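Local coordinates for protein probable tRNA pseudouridine synthase D (Methanosarcina mazei, PDB 1Z2Z) that probably converts uridine 13 of transfer RNA into pseudouridine, as a member of the TruD family of pseudouridine synthases, at residues A[3-6]-A[7-10]; A[216-219]-A[220-224]; A[303-306]-A[307-311]. All coordinates share one frame; numbering follows the deposited sequence.

Interaction 1 (A[3-6]-A[7-10]); sequences VPEI and EKQI
Pro4 O receives two backbone amides from the turn that follows. Lys8 N donates to Pro4 O at 3.2 Å, and Glu7 N makes a weak bond to Pro4 O at 3.0 Å. Pro4 holds the N-cap position, so these are the opening bonds of helix 5-8. The next one runs from Gln9 N to Glu5 O at 2.9 Å.

Charge adds a surface pairing one turn apart. The Glu5 chain folds at its second torsion (chi2 -65°) and turns its carboxylate toward the lysine; Glu5 OE1 and Lys8 NZ form a long salt bridge of 3.6 Å. Both residues are exposed, so the pairing is probably loose.

The remaining contacts are van der Waals. The aliphatic part of Lys8 passes obliquely beside Val3, with Lys8 CG 3.9 Å from Val3 CG1. The Val3 methyl is put there by a first torsion that sets it opposite the backbone N (chi1 169°). The extended, buried Glu7 chain runs across the proline ring, its OE2 3.5 Å from Pro4 CG. That carboxylate is not left to apolar company, because Glu7 OE2 forms a salt bridge with Arg427. On another side, Gln9 NE2 lies 3.5 Å from Ile6 CD1, the two chains meeting at a slant.

This one-turn helix is thereby joined to helix 423-430 through Arg427, while Pro4 and Ile6 pack on Asn433 and Pro434 in the loop beyond that helix, Val3 touches Tyr15, and Ile10 reaches Ile172.

Interaction 2 (A[216-219]-A[220-224]); sequences ARQF and VKDTL
Phe219 O accepts two hydrogen bonds, from Thr223 OG1 at 2.6 Å and from Asp222 N at 3.2 Å. The donors come from opposite faces of the carbonyl plane, each about 50° out of it, so neither uses an in-plane lone pair. The Asp222 amide bond is fairly straight, with an N-H...O angle of 161°.

The same threonine hydroxyl also sits over the Phe219 ring, 3.5 Å above its plane and offset toward the rim on the side of CD2 and CE2. One oxygen thus touches both the carbonyl and the ring of Phe219. Two torsions bring this about: Thr223 OG1 stands between its own backbone N and carbonyl carbon (chi1 52°), where it turns back along the helix, and the phenylalanine ring is swung away from its backbone N, toward its own carbonyl side. At the ring edge, in its plane, Val220 CG1 packs 3.8 Å from Phe219 CD2.

A threonine hydroxyl returning to the carbonyl four residues earlier is a familiar arrangement within helices, and here it lies near the C-terminal end of helix 213-223. The amide bonds are partly of the i to i+3 kind: Lys221 N reaches Gln218 O at 3.3 Å and Arg217 O at 2.9 Å, both weakly. Leu224, with a positive phi, leaves the helical course, yet its amide N still bonds to Val220 O at 2.8 Å.

Farther out, the buried Arg217 makes salt bridges that link this turn to Glu240 and Glu209. Tyr233 packs against Val220 and Arg217, and helix 226-232 lies alongside, with Thr232 against Ala216 and Glu228 against Phe219.

Interaction 3 (A[303-306]-A[307-311]); sequences FRNE and VGLPD
Asn305 faces Asp311, Leu309 and Val307 across a tight reversal of the chain, and its side chain touches each in turn. CB of Asn305 comes first, 3.4 Å from Asp311 OD1; the amide and carboxylate lie obliquely, their planes 60° apart. CG then takes the place between the backbone N and the carbonyl carbon (chi1 57°), which folds the amide back over the turn. At the tip, Asn305 OD1 lies 3.6 Å from Leu309 CB and also against Val307 CB, while Asn305 ND2 sits 3.9 Å from Asp311 CB. Asn305 OD1 also comes 3.1 Å from Leu309 O, two acceptors that do not bond to each other. An alanine here, keeping CB beside Asp311, is likely to open a gap next to Val307 CB and Leu309 CB where OD1 now lies.

The backbone supplies the polar link. Asn305 N donates to Leu309 O at 2.8 Å with an N-H...O angle of 159°. Arg304 CA adds a CA-H...O contact to the same Leu309 O at 3.1 Å. Arg304 NH1 approaches Gly308 C at the guanidinium edge, but the polar end of this arginine is held by Gly333 O through NH2, and its side chain packs on Phe336.

Asn305 is also the centre of an inverse gamma turn, closed by Glu306 N to Arg304 O at 2.7 Å. With positive phi at Glu306 and Gly308 and a single beta bridge between Arg304 and Pro310, the geometry is that of a short hairpin-like reversal in the surface loop between strand 301-302 and helix 323-330.

The three contacts are separate pieces of local structure that follow one another along the chain without touching. Interactions 1 and 2 are the nearer pair, with centres about 25 Å apart and nearest atoms about 13 Å; interactions 1 and 3 have centres about 32 Å apart. Interactions 2 and 3 lie on opposite sides of the chain's centre, about 47 Å between their centres, although both lie in the same TRUD sequence region. A helix start, a helix end and a surface reversal are thus sampled at distant places. All three lie away from Asp86, the predicted nucleophile, and none of them contains it.

Interaction 1 (A[3-6]-A[7-10])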
loop_
_atom_site.group_PDB
_atom_site.type_symbol
_atom_site.label_atom_id
_atom_site.label_comp_id
_atom_site.label_asym_id
_atom_site.label_seq_id
_atom_site.Cartn_x
_atom_site.Cartn_y
_atom_site.Cartn_z
ATOM N N VAL A 3 16.519 -0.291 12.012
ATOM C CA VAL A 3 15.245 -0.567 11.333
ATOM C C VAL A 3 14.695 -1.942 11.719
ATOM O O VAL A 3 15.425 -2.941 11.733
ATOM C CB VAL A 3 15.395 -0.517 9.785
ATOM C CG1 VAL A 3 14.139 -1.068 9.108
ATOM C CG2 VAL A 3 15.645 0.911 9.336
ATOM N N PRO A 4 13.384 -2.011 12.012
ATOM C CA PRO A 4 12.769 -3.277 12.399
ATOM C C PRO A 4 12.953 -4.377 11.384
ATOM O O PRO A 4 12.901 -4.150 10.171
ATOM C CB PRO A 4 11.304 -2.907 12.609
ATOM C CG PRO A 4 11.111 -1.740 11.722
ATOM C CD PRO A 4 12.369 -0.949 11.905
ATOM N N GLU A 5 13.192 -5.573 11.900
ATOM C CA GLU A 5 13.370 -6.742 11.064
ATOM C C GLU A 5 12.177 -6.899 10.136
ATOM O O GLU A 5 12.328 -7.285 8.980
ATOM C CB GLU A 5 13.503 -7.987 11.937
ATOM C CG GLU A 5 14.911 -8.250 12.414
ATOM C CD GLU A 5 15.844 -8.575 11.271
ATOM O OE1 GLU A 5 16.598 -7.675 10.836
ATOM O OE2 GLU A 5 15.809 -9.734 10.803
ATOM N N ILE A 6 10.991 -6.591 10.648
ATOM C CA ILE A 6 9.778 -6.719 9.862
ATOM C C ILE A 6 9.892 -6.026 8.519
ATOM O O ILE A 6 9.511 -6.587 7.493
ATOM C CB ILE A 6 8.549 -6.195 10.652
ATOM C CG1 ILE A 6 8.196 -7.207 11.730
ATOM C CG2 ILE A 6 7.344 -6.016 9.741
ATOM C CD1 ILE A 6 8.192 -8.638 11.214
ATOM N N GLU A 7 10.436 -4.818 8.529
ATOM C CA GLU A 7 10.613 -4.051 7.308
ATOM C C GLU A 7 11.842 -4.505 6.489
ATOM O O GLU A 7 11.876 -4.338 5.272
ATOM C CB GLU A 7 10.694 -2.550 7.641
ATOM C CG GLU A 7 9.340 -1.906 7.970
ATOM C CD GLU A 7 9.452 -0.444 8.393
ATOM O OE1 GLU A 7 8.412 0.252 8.449
ATOM O OE2 GLU A 7 10.582 0.005 8.677
ATOM N N LYS A 8 12.842 -5.090 7.134
ATOM C CA LYS A 8 14.010 -5.537 6.388
ATOM C C LYS A 8 13.675 -6.829 5.657
ATOM O O LYS A 8 14.294 -7.156 4.645
ATOM C CB LYS A 8 15.206 -5.752 7.327
ATOM C CG LYS A 8 15.602 -4.504 8.111
ATOM C CD LYS A 8 16.463 -4.823 9.342
ATOM C CE LYS A 8 17.947 -4.577 9.095
ATOM N NZ LYS A 8 18.764 -4.814 10.320
ATOM N N GLN A 9 12.680 -7.552 6.160
ATOM C CA GLN A 9 12.268 -8.823 5.562
ATOM C C GLN A 9 11.452 -8.634 4.293
ATOM O O GLN A 9 11.018 -9.607 3.665
ATOM C CB GLN A 9 11.461 -9.636 6.560
ATOM C CG GLN A 9 12.254 -10.070 7.762
ATOM C CD GLN A 9 11.359 -10.531 8.890
ATOM O OE1 GLN A 9 11.830 -11.057 9.902
ATOM N NE2 GLN A 9 10.053 -10.329 8.728
ATOM N N ILE A 10 11.232 -7.374 3.937
ATOM C CA ILE A 10 10.502 -7.035 2.731
ATOM C C ILE A 10 11.251 -5.975 1.931
ATOM O O ILE A 10 10.635 -5.094 1.334
ATOM C CB ILE A 10 9.084 -6.517 3.029
ATOM C CG1 ILE A 10 9.152 -5.302 3.945
ATOM C CG2 ILE A 10 8.236 -7.634 3.636
ATOM C CD1 ILE A 10 7.795 -4.756 4.317
#

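Interaction 2 (A[216-219]-A[220-224])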
loop_
_atom_site.group_PDB
_atom_site.type_symbol
_atom_site.label_atom_id
_atom_site.label_comp_id
_atom_site.label_asym_id
_atom_site.label_seq_id
_atom_site.Cartn_x
_atom_site.Cartn_y
_atom_site.Cartn_z
ATOM N N ALA A 216 -3.233 -23.636 13.879
ATOM C CA ALA A 216 -3.834 -24.481 12.859
ATOM C C ALA A 216 -2.835 -24.649 11.715
ATOM O O ALA A 216 -2.640 -25.755 11.214
ATOM C CB ALA A 216 -5.114 -23.851 12.349
ATOM N N ARG A 217 -2.211 -23.539 11.316
ATOM C CA ARG A 217 -1.215 -23.518 10.242
ATOM C C ARG A 217 0.041 -24.233 10.697
ATOM O O ARG A 217 0.630 -25.017 9.958
ATOM C CB ARG A 217 -0.855 -22.075 9.864
ATOM C CG ARG A 217 -1.994 -21.276 9.246
ATOM C CD ARG A 217 -1.560 -19.850 8.961
ATOM N NE ARG A 217 -2.676 -19.001 8.543
ATOM C CZ ARG A 217 -3.219 -19.007 7.330
ATOM N NH1 ARG A 217 -2.751 -19.820 6.392
ATOM N NH2 ARG A 217 -4.236 -18.201 7.054
ATOM N N GLN A 218 0.451 -23.943 11.923
ATOM C CA GLN A 218 1.628 -24.561 12.504
ATOM C C GLN A 218 1.486 -26.077 12.468
ATOM O O GLN A 218 2.462 -26.795 12.269
ATOM C CB GLN A 218 1.780 -24.112 13.955
ATOM C CG GLN A 218 3.105 -23.456 14.267
ATOM C CD GLN A 218 4.271 -24.302 13.829
ATOM O OE1 GLN A 218 4.230 -25.525 13.923
ATOM N NE2 GLN A 218 5.324 -23.656 13.357
ATOM N N PHE A 219 0.262 -26.558 12.661
ATOM C CA PHE A 219 0.010 -27.988 12.666
ATOM C C PHE A 219 0.371 -28.636 11.347
ATOM O O PHE A 219 1.269 -29.472 11.283
ATOM C CB PHE A 219 -1.456 -28.285 12.967
ATOM C CG PHE A 219 -1.766 -29.755 13.044
ATOM C CD1 PHE A 219 -1.501 -30.476 14.197
ATOM C CD2 PHE A 219 -2.305 -30.427 11.951
ATOM C CE1 PHE A 219 -1.753 -31.848 14.258
ATOM C CE2 PHE A 219 -2.558 -31.798 12.006
ATOM C CZ PHE A 219 -2.288 -32.502 13.160
ATOM N N VAL A 220 -0.333 -28.257 10.288
ATOM C CA VAL A 220 -0.075 -28.845 8.981
ATOM C C VAL A 220 1.269 -28.440 8.395
ATOM O O VAL A 220 1.696 -28.989 7.383
ATOM C CB VAL A 220 -1.187 -28.478 7.971
ATOM C CG1 VAL A 220 -2.531 -28.908 8.523
ATOM C CG2 VAL A 220 -1.169 -26.984 7.670
ATOM N N LYS A 221 1.937 -27.487 9.036
ATOM C CA LYS A 221 3.232 -27.011 8.561
ATOM C C LYS A 221 4.352 -27.996 8.883
ATOM O O LYS A 221 5.409 -27.977 8.255
ATOM C CB LYS A 221 3.525 -25.645 9.180
ATOM C CG LYS A 221 4.861 -25.033 8.828
ATOM C CD LYS A 221 4.790 -23.540 9.089
ATOM C CE LYS A 221 6.115 -22.859 8.849
ATOM N NZ LYS A 221 7.114 -23.341 9.827
ATOM N N ASP A 222 4.115 -28.862 9.860
ATOM C CA ASP A 222 5.109 -29.861 10.241
ATOM C C ASP A 222 4.575 -31.291 10.125
ATOM O O ASP A 222 5.279 -32.251 10.431
ATOM C CB ASP A 222 5.627 -29.583 11.667
ATOM C CG ASP A 222 4.554 -29.036 12.596
ATOM O OD1 ASP A 222 3.531 -29.715 12.790
ATOM O OD2 ASP A 222 4.739 -27.930 13.140
ATOM N N THR A 223 3.333 -31.421 9.660
ATOM C CA THR A 223 2.697 -32.730 9.495
ATOM C C THR A 223 2.145 -32.885 8.094
ATOM O O THR A 223 1.960 -34.002 7.609
ATOM C CB THR A 223 1.523 -32.919 10.463
ATOM O OG1 THR A 223 0.631 -31.808 10.335
ATOM C CG2 THR A 223 2.017 -33.027 11.890
ATOM N N LEU A 224 1.872 -31.753 7.454
ATOM C CA LEU A 224 1.329 -31.733 6.100
ATOM C C LEU A 224 0.016 -32.506 6.005
ATOM O O LEU A 224 -0.380 -32.937 4.923
ATOM C CB LEU A 224 2.346 -32.311 5.107
ATOM C CG LEU A 224 3.682 -31.569 4.946
ATOM C CD1 LEU A 224 4.563 -32.296 3.951
ATOM C CD2 LEU A 224 3.424 -30.151 4.487
#

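Interaction 3 (A[303-306]-A[307-311])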
loop_
_atom_site.group_PDB
_atom_site.type_symbol
_atom_site.label_atom_id
_atom_site.label_comp_id
_atom_site.label_asym_id
_atom_site.label_seq_id
_atom_site.Cartn_x
_atom_site.Cartn_y
_atom_site.Cartn_z
ATOM N N PHE A 303 6.886 9.100 -18.086
ATOM C CA PHE A 303 6.132 10.324 -18.280
ATOM C C PHE A 303 4.686 10.001 -17.979
ATOM O O PHE A 303 4.311 8.829 -17.925
ATOM C CB PHE A 303 6.256 10.792 -19.731
ATOM C CG PHE A 303 7.662 10.808 -20.234
ATOM C CD1 PHE A 303 8.506 11.877 -19.940
ATOM C CD2 PHE A 303 8.165 9.726 -20.950
ATOM C CE1 PHE A 303 9.840 11.860 -20.338
ATOM C CE2 PHE A 303 9.494 9.696 -21.352
ATOM C CZ PHE A 303 10.337 10.767 -21.049
ATOM N N ARG A 304 3.878 11.037 -17.790
ATOM C CA ARG A 304 2.463 10.847 -17.507
ATOM C C ARG A 304 1.722 10.480 -18.797
ATOM O O ARG A 304 1.914 11.119 -19.837
ATOM C CB ARG A 304 1.880 12.122 -16.893
ATOM C CG ARG A 304 2.050 13.358 -17.753
ATOM C CD ARG A 304 1.596 14.634 -17.038
ATOM N NE ARG A 304 2.439 14.995 -15.892
ATOM C CZ ARG A 304 2.313 14.492 -14.665
ATOM N NH1 ARG A 304 1.373 13.596 -14.401
ATOM N NH2 ARG A 304 3.122 14.896 -13.697
ATOM N N ASN A 305 0.883 9.445 -18.721
ATOM C CA ASN A 305 0.114 8.966 -19.872
ATOM C C ASN A 305 -1.021 9.893 -20.329
ATOM O O ASN A 305 -2.134 9.440 -20.617
ATOM C CB ASN A 305 -0.448 7.555 -19.598
ATOM C CG ASN A 305 -1.316 7.488 -18.346
ATOM O OD1 ASN A 305 -1.685 8.516 -17.773
ATOM N ND2 ASN A 305 -1.655 6.266 -17.922
ATOM N N GLU A 306 -0.726 11.188 -20.405
ATOM C CA GLU A 306 -1.699 12.185 -20.838
ATOM C C GLU A 306 -2.985 12.098 -20.009
ATOM O O GLU A 306 -4.072 12.469 -20.462
ATOM C CB GLU A 306 -2.005 11.995 -22.330
ATOM C CG GLU A 306 -0.793 11.567 -23.172
ATOM C CD GLU A 306 0.414 12.490 -23.018
ATOM O OE1 GLU A 306 1.504 12.139 -23.522
ATOM O OE2 GLU A 306 0.278 13.568 -22.402
ATOM N N VAL A 307 -2.846 11.592 -18.789
ATOM C CA VAL A 307 -3.966 11.455 -17.865
ATOM C C VAL A 307 -3.473 11.901 -16.486
ATOM O O VAL A 307 -4.201 11.833 -15.494
ATOM C CB VAL A 307 -4.469 9.988 -17.806
ATOM C CG1 VAL A 307 -5.720 9.892 -16.948
ATOM C CG2 VAL A 307 -4.756 9.488 -19.209
ATOM N N GLY A 308 -2.228 12.367 -16.444
ATOM C CA GLY A 308 -1.645 12.838 -15.203
ATOM C C GLY A 308 -1.184 11.708 -14.312
ATOM O O GLY A 308 -1.118 11.857 -13.091
ATOM N N LEU A 309 -0.860 10.577 -14.929
ATOM C CA LEU A 309 -0.409 9.397 -14.203
ATOM C C LEU A 309 0.840 8.787 -14.828
ATOM O O LEU A 309 0.930 8.642 -16.048
ATOM C CB LEU A 309 -1.519 8.344 -14.183
ATOM C CG LEU A 309 -1.169 6.949 -13.654
ATOM C CD1 LEU A 309 -0.810 7.014 -12.171
ATOM C CD2 LEU A 309 -2.364 6.022 -13.868
ATOM N N PRO A 310 1.828 8.426 -13.996
ATOM C CA PRO A 310 3.059 7.825 -14.517
ATOM C C PRO A 310 2.851 6.358 -14.905
ATOM O O PRO A 310 2.497 5.531 -14.065
ATOM C CB PRO A 310 4.035 7.994 -13.357
ATOM C CG PRO A 310 3.141 7.900 -12.155
ATOM C CD PRO A 310 1.959 8.743 -12.562
ATOM N N ASP A 311 3.064 6.037 -16.178
ATOM C CA ASP A 311 2.890 4.666 -16.642
ATOM C C ASP A 311 4.193 4.044 -17.120
ATOM O O ASP A 311 4.990 4.690 -17.799
ATOM C CB ASP A 311 1.879 4.604 -17.785
ATOM C CG ASP A 311 2.360 5.331 -19.022
ATOM O OD1 ASP A 311 1.834 5.049 -20.122
ATOM O OD2 ASP A 311 3.259 6.192 -18.891
#